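Local coordinates for flavodoxin (Lactobacillus reuteri, PDB 5VEG), which binds flavin mononucleotide and probably serves as a low-potential electron donor to redox enzymes, in association with a propanediol-utilisation bacterial microcompartment, at residues 36-41 with 83-88; 45-50 with 155-160; 114-119 with 137-142; 146-151 with 166-171. All blocks are in the same frame, centred on the assembly; numbering follows the deposited sequence.

Interaction 1. Residues 36-41 with 83-88; sequences VYATMT and VCAYTY. With FMN (flavin mononucleotide), chain D.
V36 and V83 lie side by side on the neighbouring parallel strands 31-38 and 80-85, and here the contact is tight and buried. The short strand segments run within 10° of one another. C84 N donates to V36 O at 2.9 Å, and C84 O in turn accepts from A38 N, so both backbone bonds between the two segments use C84. CG2 of V36 meets CG2 of V83 at 3.7 Å; A38 and A85 touch through their CB atoms on the same face of the sheet, whereas Y37 and C84 point to the other. Beyond A38 and A85 the chains separate, and the contact is carried by the Y86 ring, which turns an edge to A38 O and T39 N while its hydroxyl bonds to E96. Residues 39-41 belong to the flavodoxin phosphate loop at the carboxyl end of the parallel sheet: T39 OG1, M40 N (2.8 Å from FMN O3P), T41 N and T41 OG1 all bind the FMN phosphate. From the other segment, T87 O accepts a bond from FMN O2'. The exposed side belongs to M40. Its chain bends at SD (chi3 -44°), and CE comes 3.3 Å from Y88 CZ, with SD 5.1 Å from the Y86 ring centre and 5.0 Å from that of Y88, two Met-aromatic contacts. Y88 in turn lays a face against the flavin, its CE1 3.4 Å from FMN C8.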
# COMPACT_ATOMS: atom_id res chain seq x y z
N VAL A 36 3.44 -1.98 -4.40
CA VAL A 36 4.02 -3.25 -3.98
C VAL A 36 3.01 -3.97 -3.10
O VAL A 36 2.24 -3.35 -2.36
CB VAL A 36 5.38 -3.09 -3.26
CG1 VAL A 36 6.41 -2.44 -4.21
CG2 VAL A 36 5.23 -2.29 -1.99
N TYR A 37 3.03 -5.30 -3.17
CA TYR A 37 2.14 -6.10 -2.34
C TYR A 37 2.93 -7.20 -1.66
O TYR A 37 3.97 -7.65 -2.16
CB TYR A 37 0.97 -6.71 -3.14
CG TYR A 37 1.40 -7.64 -4.26
CD1 TYR A 37 1.59 -9.00 -4.03
CD2 TYR A 37 1.61 -7.15 -5.55
CE1 TYR A 37 2.00 -9.84 -5.06
CE2 TYR A 37 2.01 -7.98 -6.57
CZ TYR A 37 2.21 -9.32 -6.32
OH TYR A 37 2.60 -10.14 -7.35
N ALA A 38 2.42 -7.63 -0.51
CA ALA A 38 2.87 -8.86 0.13
C ALA A 38 1.66 -9.77 0.25
O ALA A 38 0.57 -9.31 0.61
CB ALA A 38 3.49 -8.61 1.49
N THR A 39 1.83 -11.05 -0.06
CA THR A 39 0.65 -11.90 -0.06
C THR A 39 1.06 -13.36 0.07
O THR A 39 2.18 -13.75 -0.28
CB THR A 39 -0.18 -11.67 -1.33
OG1 THR A 39 -1.41 -12.39 -1.23
CG2 THR A 39 0.58 -12.12 -2.58
N MET A 40 0.13 -14.15 0.60
CA MET A 40 0.29 -15.60 0.64
C MET A 40 -0.86 -16.34 -0.03
O MET A 40 -0.61 -17.31 -0.75
CB MET A 40 0.45 -16.07 2.09
CG MET A 40 1.76 -15.60 2.67
SD MET A 40 2.31 -16.54 4.10
CE MET A 40 0.78 -16.63 4.95
N THR A 41 -2.10 -15.90 0.16
CA THR A 41 -3.24 -16.54 -0.48
C THR A 41 -3.92 -15.62 -1.49
O THR A 41 -5.04 -15.91 -1.93
CB THR A 41 -4.23 -17.03 0.57
OG1 THR A 41 -4.34 -16.08 1.64
CG2 THR A 41 -3.75 -18.36 1.15
N VAL A 83 1.72 0.54 -0.58
CA VAL A 83 1.98 -0.80 -0.06
C VAL A 83 0.66 -1.47 0.30
O VAL A 83 -0.17 -0.90 1.03
CB VAL A 83 2.91 -0.77 1.17
CG1 VAL A 83 3.14 -2.17 1.70
CG2 VAL A 83 4.28 -0.10 0.82
N CYS A 84 0.46 -2.69 -0.19
CA CYS A 84 -0.69 -3.51 0.15
C CYS A 84 -0.16 -4.80 0.77
O CYS A 84 0.44 -5.62 0.07
CB CYS A 84 -1.55 -3.81 -1.08
SG CYS A 84 -2.19 -2.36 -1.98
N ALA A 85 -0.38 -5.00 2.07
CA ALA A 85 0.28 -6.12 2.73
C ALA A 85 -0.59 -6.69 3.85
O ALA A 85 -1.32 -5.96 4.52
CB ALA A 85 1.63 -5.73 3.32
N TYR A 86 -0.45 -8.00 4.07
CA TYR A 86 -1.24 -8.71 5.06
C TYR A 86 -0.63 -8.55 6.45
O TYR A 86 0.48 -8.04 6.63
CB TYR A 86 -1.34 -10.20 4.72
CG TYR A 86 0.00 -10.92 4.73
CD1 TYR A 86 0.55 -11.41 5.91
CD2 TYR A 86 0.73 -11.09 3.55
CE1 TYR A 86 1.79 -12.07 5.92
CE2 TYR A 86 1.97 -11.74 3.55
CZ TYR A 86 2.49 -12.23 4.73
OH TYR A 86 3.72 -12.87 4.73
N THR A 87 -1.39 -9.01 7.45
CA THR A 87 -0.96 -9.15 8.83
C THR A 87 -1.09 -10.62 9.22
O THR A 87 -2.05 -11.29 8.82
CB THR A 87 -1.82 -8.27 9.75
OG1 THR A 87 -1.75 -6.89 9.33
CG2 THR A 87 -1.34 -8.39 11.18
N TYR A 88 -0.13 -11.12 9.99
CA TYR A 88 -0.08 -12.54 10.34
C TYR A 88 0.12 -12.70 11.84
O TYR A 88 0.40 -11.73 12.55
CB TYR A 88 1.04 -13.26 9.58
CG TYR A 88 0.64 -14.63 9.07
CD1 TYR A 88 -0.47 -14.78 8.25
CD2 TYR A 88 1.38 -15.76 9.38
CE1 TYR A 88 -0.84 -16.02 7.77
CE2 TYR A 88 1.03 -17.00 8.90
CZ TYR A 88 -0.08 -17.13 8.10
OH TYR A 88 -0.44 -18.37 7.61
N1 FMN D . -5.22 -10.80 9.91
C2 FMN D . -5.14 -9.64 10.66
O2 FMN D . -5.69 -8.62 10.27
N3 FMN D . -4.45 -9.63 11.86
C4 FMN D . -3.84 -10.78 12.32
O4 FMN D . -3.23 -10.74 13.38
C4A FMN D . -3.92 -11.96 11.57
N5 FMN D . -3.31 -13.12 12.01
C5A FMN D . -3.41 -14.27 11.23
C6 FMN D . -2.81 -15.47 11.65
C7 FMN D . -2.92 -16.62 10.86
C7M FMN D . -2.28 -17.91 11.30
C8 FMN D . -3.63 -16.58 9.66
C8M FMN D . -3.74 -17.82 8.82
C9 FMN D . -4.23 -15.40 9.25
C9A FMN D . -4.10 -14.25 10.03
N10 FMN D . -4.70 -13.09 9.59
C10 FMN D . -4.61 -11.95 10.37
C1' FMN D . -5.50 -13.10 8.32
C2' FMN D . -4.80 -12.70 7.03
O2' FMN D . -4.24 -11.42 7.19
C3' FMN D . -5.92 -12.61 6.01
O3' FMN D . -6.46 -13.89 5.72
C4' FMN D . -5.49 -11.96 4.71
O4' FMN D . -6.62 -11.83 3.89
C5' FMN D . -4.47 -12.82 3.99
O5' FMN D . -3.99 -12.05 2.91
P FMN D . -3.23 -12.76 1.67
O1P FMN D . -4.22 -13.65 0.97
O2P FMN D . -2.79 -11.64 0.74
O3P FMN D . -2.09 -13.59 2.17

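Interaction 2. Residues 45-50 with 155-160; sequences EEVANI and LEPYEE
The helix that follows the phosphate loop, 43-56, meets the turn leading into the last helix, 159-176, where E46 and I50 close on the ring of P157. Positions 46 and 50 are one helical turn apart, and the I50 N to E46 O bond of 3.0 Å belongs to that turn. E46 reaches out with CG anti to the backbone N (chi1 -165°) and lays its carboxylate beside the proline, CD 3.6 Å from P157 CG. From the next turn I50 brings CD1 to 3.7 Å from the same P157 CG, and V47 CG2 approaches it more distantly at 4.3 Å. In the flavodoxin fold these two helices cover one side of the parallel sheet, and I50 and V47 also touch L165 of the final helix. On the solvent side two like charges meet: E46 OE2 lies 3.8 Å from E156 OE1, the two carboxylate planes 50° apart, a proximity that would probably raise the proton affinity of one or both acids. An alanine in place of E46 would probably leave one flank of the P157 ring without the CG and carboxylate that cover it. Just beyond, Y158 occupies the N-cap position of helix 159-176, its backbone N bonded to D161 OD2.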
# COMPACT_ATOMS: atom_id res chain seq x y z
N GLU A 45 -2.68 -9.26 -3.07
CA GLU A 45 -2.38 -9.04 -4.48
C GLU A 45 -3.63 -8.61 -5.23
O GLU A 45 -3.57 -7.75 -6.11
CB GLU A 45 -1.79 -10.31 -5.10
CG GLU A 45 -1.59 -10.19 -6.59
CD GLU A 45 -0.92 -11.40 -7.20
OE1 GLU A 45 -0.47 -12.29 -6.45
OE2 GLU A 45 -0.83 -11.42 -8.45
N GLU A 46 -4.78 -9.20 -4.88
CA GLU A 46 -6.05 -8.71 -5.40
C GLU A 46 -6.26 -7.24 -5.06
O GLU A 46 -6.65 -6.45 -5.92
CB GLU A 46 -7.20 -9.57 -4.84
CG GLU A 46 -8.52 -9.43 -5.54
CD GLU A 46 -9.55 -10.46 -5.05
OE1 GLU A 46 -9.16 -11.41 -4.33
OE2 GLU A 46 -10.74 -10.33 -5.39
N VAL A 47 -5.98 -6.85 -3.81
CA VAL A 47 -6.13 -5.44 -3.42
C VAL A 47 -5.21 -4.56 -4.25
O VAL A 47 -5.62 -3.52 -4.78
CB VAL A 47 -5.85 -5.27 -1.92
CG1 VAL A 47 -5.75 -3.76 -1.54
CG2 VAL A 47 -6.92 -6.01 -1.06
N ALA A 48 -3.94 -4.97 -4.37
CA ALA A 48 -3.00 -4.22 -5.21
C ALA A 48 -3.50 -4.12 -6.66
O ALA A 48 -3.42 -3.05 -7.28
CB ALA A 48 -1.62 -4.87 -5.14
N ASN A 49 -4.02 -5.22 -7.20
CA ASN A 49 -4.56 -5.21 -8.57
C ASN A 49 -5.67 -4.17 -8.72
O ASN A 49 -5.72 -3.44 -9.71
CB ASN A 49 -5.11 -6.59 -8.95
CG ASN A 49 -4.03 -7.64 -9.17
OD1 ASN A 49 -2.83 -7.34 -9.23
ND2 ASN A 49 -4.46 -8.89 -9.29
N ILE A 50 -6.59 -4.11 -7.75
CA ILE A 50 -7.67 -3.14 -7.82
C ILE A 50 -7.12 -1.72 -7.78
O ILE A 50 -7.60 -0.84 -8.50
CB ILE A 50 -8.69 -3.38 -6.69
CG1 ILE A 50 -9.35 -4.76 -6.88
CG2 ILE A 50 -9.72 -2.26 -6.64
CD1 ILE A 50 -10.06 -5.32 -5.61
N LEU A 155 -10.64 -9.75 4.64
CA LEU A 155 -10.54 -10.94 3.79
C LEU A 155 -10.62 -10.50 2.34
O LEU A 155 -9.84 -9.62 1.91
CB LEU A 155 -11.59 -11.97 4.22
CG LEU A 155 -11.48 -12.58 5.61
CD1 LEU A 155 -12.47 -13.75 5.75
CD2 LEU A 155 -10.06 -13.05 5.93
N GLU A 156 -11.52 -11.07 1.53
CA GLU A 156 -11.54 -10.77 0.11
C GLU A 156 -12.21 -9.42 -0.13
O GLU A 156 -13.18 -9.08 0.55
CB GLU A 156 -12.27 -11.85 -0.67
CG GLU A 156 -11.35 -12.59 -1.62
CD GLU A 156 -12.08 -13.54 -2.54
OE1 GLU A 156 -12.68 -13.07 -3.53
OE2 GLU A 156 -12.04 -14.77 -2.27
N PRO A 157 -11.71 -8.64 -1.09
CA PRO A 157 -12.36 -7.36 -1.41
C PRO A 157 -13.65 -7.59 -2.17
O PRO A 157 -13.69 -8.33 -3.15
CB PRO A 157 -11.31 -6.63 -2.26
CG PRO A 157 -10.47 -7.73 -2.85
CD PRO A 157 -10.47 -8.86 -1.86
N TYR A 158 -14.73 -6.97 -1.69
CA TYR A 158 -16.02 -7.02 -2.35
C TYR A 158 -16.40 -5.61 -2.84
O TYR A 158 -15.55 -4.72 -2.91
CB TYR A 158 -17.05 -7.63 -1.40
CG TYR A 158 -17.38 -9.08 -1.69
CD1 TYR A 158 -16.51 -10.10 -1.31
CD2 TYR A 158 -18.56 -9.43 -2.34
CE1 TYR A 158 -16.81 -11.45 -1.57
CE2 TYR A 158 -18.87 -10.75 -2.61
CZ TYR A 158 -18.00 -11.76 -2.23
OH TYR A 158 -18.31 -13.09 -2.49
N GLU A 159 -17.69 -5.42 -3.17
CA GLU A 159 -18.09 -4.21 -3.89
C GLU A 159 -17.78 -2.95 -3.09
O GLU A 159 -17.25 -1.98 -3.64
CB GLU A 159 -19.57 -4.28 -4.24
CG GLU A 159 -19.85 -4.43 -5.73
CD GLU A 159 -21.23 -5.00 -6.01
OE1 GLU A 159 -22.17 -4.70 -5.24
OE2 GLU A 159 -21.38 -5.76 -6.99
N GLU A 160 -18.12 -2.95 -1.80
CA GLU A 160 -17.82 -1.80 -0.95
C GLU A 160 -16.31 -1.55 -0.87
O GLU A 160 -15.86 -0.41 -1.00
CB GLU A 160 -18.40 -2.01 0.45
CG GLU A 160 -19.77 -2.70 0.49
CD GLU A 160 -19.68 -4.23 0.39
OE1 GLU A 160 -20.08 -4.78 -0.66
OE2 GLU A 160 -19.20 -4.88 1.35

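Interaction 3. Residues 114-119 with 137-142; sequences YGVAGS and DAFKKA. With FMN (flavin mononucleotide), chain D.
Strand 113-120 and helix 130-141 run nearly antiparallel, their short segments at 164° with axes 9.2 Å apart at closest, as expected for the first two elements of a beta-alpha-beta crossover that returns to the sheet through strand 145-154. Y114 and F139 meet between them. Their ring planes lie only 15° apart, yet the rings are so far offset that little of one lies over the other; each ring instead receives the other residue's CB over its centre. F139 CB sits 3.2 Å from the Y114 ring centroid, and Y114 CB sits 3.7 Å from that of F139, a reciprocal pair of CH-pi contacts. Y114 CG stands between the backbone N and the carbonyl carbon (chi1 80°), 3.4 Å from F139 CG. V116 CG2 comes to the edge of the F139 ring, 3.6 Å from CD2. Toward exposed K140, Y114 OH rests 3.4 Å from K140 CG, while its hydrogen bond goes to D136, which also holds K140 NZ in a salt bridge; D137 OD1 adds a long, weak salt bridge to that ammonium. The far end of the same strand reaches the cofactor, where S119 OG accepts a hydrogen bond from FMN O4' at 2.8 Å.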
# COMPACT_ATOMS: atom_id res chain seq x y z
N TYR A 114 1.72 8.94 -0.70
CA TYR A 114 1.65 7.54 -0.35
C TYR A 114 0.26 7.16 0.11
O TYR A 114 -0.55 8.01 0.50
CB TYR A 114 2.68 7.14 0.73
CG TYR A 114 2.27 7.51 2.13
CD1 TYR A 114 1.51 6.62 2.91
CD2 TYR A 114 2.62 8.73 2.68
CE1 TYR A 114 1.13 6.95 4.18
CE2 TYR A 114 2.25 9.06 3.97
CZ TYR A 114 1.49 8.17 4.70
OH TYR A 114 1.10 8.48 5.99
N GLY A 115 -0.00 5.86 0.06
CA GLY A 115 -1.22 5.30 0.62
C GLY A 115 -0.93 3.87 1.01
O GLY A 115 -0.07 3.22 0.41
N VAL A 116 -1.61 3.38 2.03
CA VAL A 116 -1.41 2.01 2.48
C VAL A 116 -2.76 1.32 2.57
O VAL A 116 -3.76 1.93 2.98
CB VAL A 116 -0.65 1.96 3.83
CG1 VAL A 116 -0.44 0.51 4.25
CG2 VAL A 116 0.73 2.62 3.73
N ALA A 117 -2.80 0.06 2.15
CA ALA A 117 -4.03 -0.71 2.20
C ALA A 117 -3.69 -2.14 2.59
O ALA A 117 -2.54 -2.57 2.49
CB ALA A 117 -4.78 -0.64 0.85
N GLY A 118 -4.69 -2.89 3.04
CA GLY A 118 -4.44 -4.26 3.43
C GLY A 118 -5.71 -5.07 3.53
O GLY A 118 -6.78 -4.53 3.85
N SER A 119 -5.59 -6.35 3.24
CA SER A 119 -6.63 -7.31 3.56
C SER A 119 -6.17 -8.10 4.78
O SER A 119 -5.02 -8.56 4.83
CB SER A 119 -6.91 -8.26 2.39
OG SER A 119 -7.55 -9.44 2.84
N ASP A 137 2.78 4.46 9.29
CA ASP A 137 3.78 5.09 10.14
C ASP A 137 5.14 5.17 9.45
O ASP A 137 5.84 6.18 9.55
CB ASP A 137 3.89 4.35 11.47
CG ASP A 137 2.72 4.63 12.41
OD1 ASP A 137 1.96 5.59 12.16
OD2 ASP A 137 2.57 3.90 13.40
N ALA A 138 5.56 4.11 8.76
CA ALA A 138 6.88 4.16 8.13
C ALA A 138 6.94 5.26 7.08
O ALA A 138 7.95 5.98 6.97
CB ALA A 138 7.24 2.82 7.50
N PHE A 139 5.88 5.40 6.27
CA PHE A 139 5.85 6.47 5.28
C PHE A 139 5.91 7.83 5.96
O PHE A 139 6.54 8.77 5.45
CB PHE A 139 4.59 6.35 4.42
CG PHE A 139 4.73 5.40 3.24
CD1 PHE A 139 5.68 5.64 2.24
CD2 PHE A 139 3.91 4.28 3.12
CE1 PHE A 139 5.79 4.79 1.15
CE2 PHE A 139 4.01 3.43 2.06
CZ PHE A 139 4.96 3.68 1.06
N LYS A 140 5.26 7.96 7.12
CA LYS A 140 5.29 9.22 7.86
C LYS A 140 6.70 9.57 8.30
O LYS A 140 7.15 10.71 8.11
CB LYS A 140 4.36 9.14 9.08
CG LYS A 140 2.87 9.15 8.76
CD LYS A 140 2.05 9.58 9.99
CE LYS A 140 0.57 9.24 9.84
NZ LYS A 140 0.23 7.88 10.38
N LYS A 141 7.43 8.62 8.91
CA LYS A 141 8.81 8.88 9.29
C LYS A 141 9.68 9.22 8.09
O LYS A 141 10.62 10.01 8.19
CB LYS A 141 9.44 7.69 10.02
CG LYS A 141 8.52 6.87 10.88
CD LYS A 141 8.41 7.41 12.30
CE LYS A 141 7.19 6.81 13.01
NZ LYS A 141 6.01 7.74 12.94
N ALA A 142 9.39 8.61 6.94
CA ALA A 142 10.15 8.89 5.74
C ALA A 142 9.87 10.28 5.18
O ALA A 142 10.59 10.72 4.27
CB ALA A 142 9.85 7.83 4.68
N1 FMN D . -5.22 -10.80 9.91
C2 FMN D . -5.14 -9.64 10.66
O2 FMN D . -5.69 -8.62 10.27
N3 FMN D . -4.45 -9.63 11.86
C4 FMN D . -3.84 -10.78 12.32
O4 FMN D . -3.23 -10.74 13.38
C4A FMN D . -3.92 -11.96 11.57
N5 FMN D . -3.31 -13.12 12.01
C5A FMN D . -3.41 -14.27 11.23
C6 FMN D . -2.81 -15.47 11.65
C7 FMN D . -2.92 -16.62 10.86
C7M FMN D . -2.28 -17.91 11.30
C8 FMN D . -3.63 -16.58 9.66
C8M FMN D . -3.74 -17.82 8.82
C9 FMN D . -4.23 -15.40 9.25
C9A FMN D . -4.10 -14.25 10.03
N10 FMN D . -4.70 -13.09 9.59
C10 FMN D . -4.61 -11.95 10.37
C1' FMN D . -5.50 -13.10 8.32
C2' FMN D . -4.80 -12.70 7.03
O2' FMN D . -4.24 -11.42 7.19
C3' FMN D . -5.92 -12.61 6.01
O3' FMN D . -6.46 -13.89 5.72
C4' FMN D . -5.49 -11.96 4.71
O4' FMN D . -6.62 -11.83 3.89
C5' FMN D . -4.47 -12.82 3.99
O5' FMN D . -3.99 -12.05 2.91
P FMN D . -3.23 -12.76 1.67
O1P FMN D . -4.22 -13.65 0.97
O2P FMN D . -2.79 -11.64 0.74
O3P FMN D . -2.09 -13.59 2.17

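Interaction 4. Residues 146-151 with 166-171; sequences SGAEKV and NKFAEG
F168 of helix 159-176 packs against A148 and V151 of the edge strand 145-154, joining the last helix of the flavodoxin fold to the irregular part of the outermost strand, where it loses its regular course. The apolar contacts centre on one ring atom. F168 CD1 lies 3.7 Å from A148 CB and equally far from V151 CG2, both approaching obliquely. F168 CG is anti to the backbone N (chi1 179°), a position 4.0 Å from V151 CG2. An alanine in place of F168 would probably open a gap beside A148 and V151, since both lose the ring they pack on. The contacts with backbone oxygens are of another kind: E149 O meets the edge of the F168 ring, 3.6 Å from CD1, and F168 O touches A148 CB at 3.5 Å. Closest of all are the chains at G147 and G171. The absence of a side chain matters at G171, where a beta carbon would point at residues 146-151 and come too close to G147 O. Polar links run outside the pair: K150 forms a salt bridge with D133 of helix 130-141, and T175 OG1 hydrogen-bonds with both G147 O and G171 O. Those two carbonyl oxygens, both acceptors, stand 3.0 Å apart, G147 O to G171 O.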
# COMPACT_ATOMS: atom_id res chain seq x y z
N SER A 146 0.66 11.71 3.02
CA SER A 146 -0.47 10.81 2.83
C SER A 146 -1.41 11.39 1.78
O SER A 146 -1.84 12.54 1.88
CB SER A 146 -1.20 10.59 4.16
OG SER A 146 -2.39 9.83 3.95
N GLY A 147 -1.71 10.59 0.77
CA GLY A 147 -2.64 11.00 -0.26
C GLY A 147 -4.05 10.50 -0.05
O GLY A 147 -4.96 10.90 -0.77
N ALA A 148 -4.26 9.63 0.94
CA ALA A 148 -5.59 9.06 1.17
C ALA A 148 -5.62 8.30 2.50
O ALA A 148 -4.59 7.78 2.95
CB ALA A 148 -6.00 8.12 0.03
N GLU A 149 -6.79 8.26 3.11
CA GLU A 149 -6.97 7.49 4.33
C GLU A 149 -6.66 6.02 4.07
O GLU A 149 -7.11 5.46 3.06
CB GLU A 149 -8.41 7.64 4.84
CG GLU A 149 -8.80 6.73 5.98
CD GLU A 149 -10.25 6.90 6.37
OE1 GLU A 149 -10.94 5.87 6.58
OE2 GLU A 149 -10.69 8.08 6.46
N LYS A 150 -5.91 5.40 4.98
CA LYS A 150 -5.54 4.00 4.83
C LYS A 150 -6.79 3.13 4.73
O LYS A 150 -7.84 3.43 5.32
CB LYS A 150 -4.65 3.55 6.00
CG LYS A 150 -5.34 3.50 7.35
CD LYS A 150 -4.37 3.20 8.48
CE LYS A 150 -3.85 4.46 9.15
NZ LYS A 150 -3.31 4.12 10.48
N VAL A 151 -6.69 2.04 3.96
CA VAL A 151 -7.85 1.19 3.69
C VAL A 151 -7.61 -0.20 4.29
O VAL A 151 -6.64 -0.88 3.93
CB VAL A 151 -8.18 1.11 2.20
CG1 VAL A 151 -9.33 0.15 1.96
CG2 VAL A 151 -8.54 2.49 1.66
N ASN A 166 -11.22 2.70 -4.86
CA ASN A 166 -11.27 3.70 -5.92
C ASN A 166 -11.13 5.11 -5.36
O ASN A 166 -10.41 5.94 -5.92
CB ASN A 166 -12.57 3.58 -6.70
CG ASN A 166 -12.42 2.71 -7.92
OD1 ASN A 166 -12.66 1.50 -7.87
ND2 ASN A 166 -12.02 3.32 -9.03
N LYS A 167 -11.83 5.42 -4.26
CA LYS A 167 -11.63 6.71 -3.62
C LYS A 167 -10.19 6.87 -3.14
O LYS A 167 -9.60 7.95 -3.27
CB LYS A 167 -12.62 6.89 -2.46
CG LYS A 167 -14.07 6.99 -2.93
CD LYS A 167 -15.09 6.83 -1.80
CE LYS A 167 -16.49 7.25 -2.24
NZ LYS A 167 -17.54 6.95 -1.22
N PHE A 168 -9.64 5.81 -2.55
CA PHE A 168 -8.21 5.74 -2.22
C PHE A 168 -7.36 6.20 -3.40
O PHE A 168 -6.58 7.16 -3.28
CB PHE A 168 -7.90 4.30 -1.80
CG PHE A 168 -6.47 4.03 -1.43
CD1 PHE A 168 -5.95 4.41 -0.20
CD2 PHE A 168 -5.67 3.28 -2.28
CE1 PHE A 168 -4.66 4.11 0.15
CE2 PHE A 168 -4.35 2.96 -1.94
CZ PHE A 168 -3.85 3.37 -0.72
N ALA A 169 -7.53 5.57 -4.57
CA ALA A 169 -6.75 5.94 -5.75
C ALA A 169 -7.01 7.39 -6.18
O ALA A 169 -6.07 8.11 -6.55
CB ALA A 169 -7.07 5.00 -6.91
N GLU A 170 -8.28 7.81 -6.18
CA GLU A 170 -8.60 9.19 -6.52
C GLU A 170 -7.90 10.17 -5.58
O GLU A 170 -7.40 11.21 -6.02
CB GLU A 170 -10.12 9.41 -6.47
CG GLU A 170 -10.92 8.60 -7.48
CD GLU A 170 -12.42 8.67 -7.21
OE1 GLU A 170 -13.14 7.69 -7.52
OE2 GLU A 170 -12.87 9.71 -6.69
N GLY A 171 -7.87 9.85 -4.29
CA GLY A 171 -7.18 10.70 -3.33
C GLY A 171 -5.70 10.84 -3.62
O GLY A 171 -5.14 11.94 -3.54

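All four contacts draw on one parallel sheet and its helices. Interactions 1 and 3 share it directly: V83 O lies 3.0 Å from A117 N, a probable hydrogen bond between adjacent strands, and V83 CG2 touches F139 CE2 at 3.8 Å. Interaction 4 continues outward, with Y114 O 2.8 Å from G147 N, while F168 CZ packs on G115 C of the neighbouring strand. Interaction 2 covers the side where A48 packs on Y37 and C84 of interaction 1. L155 of interaction 2 also touches FMN, and its O hydrogen-bonds S119 OG of interaction 3. Interactions 1 and 3, with centres 13 Å apart, both hydrogen-bond the cofactor; interaction 4 centres about 18 Å from interaction 1.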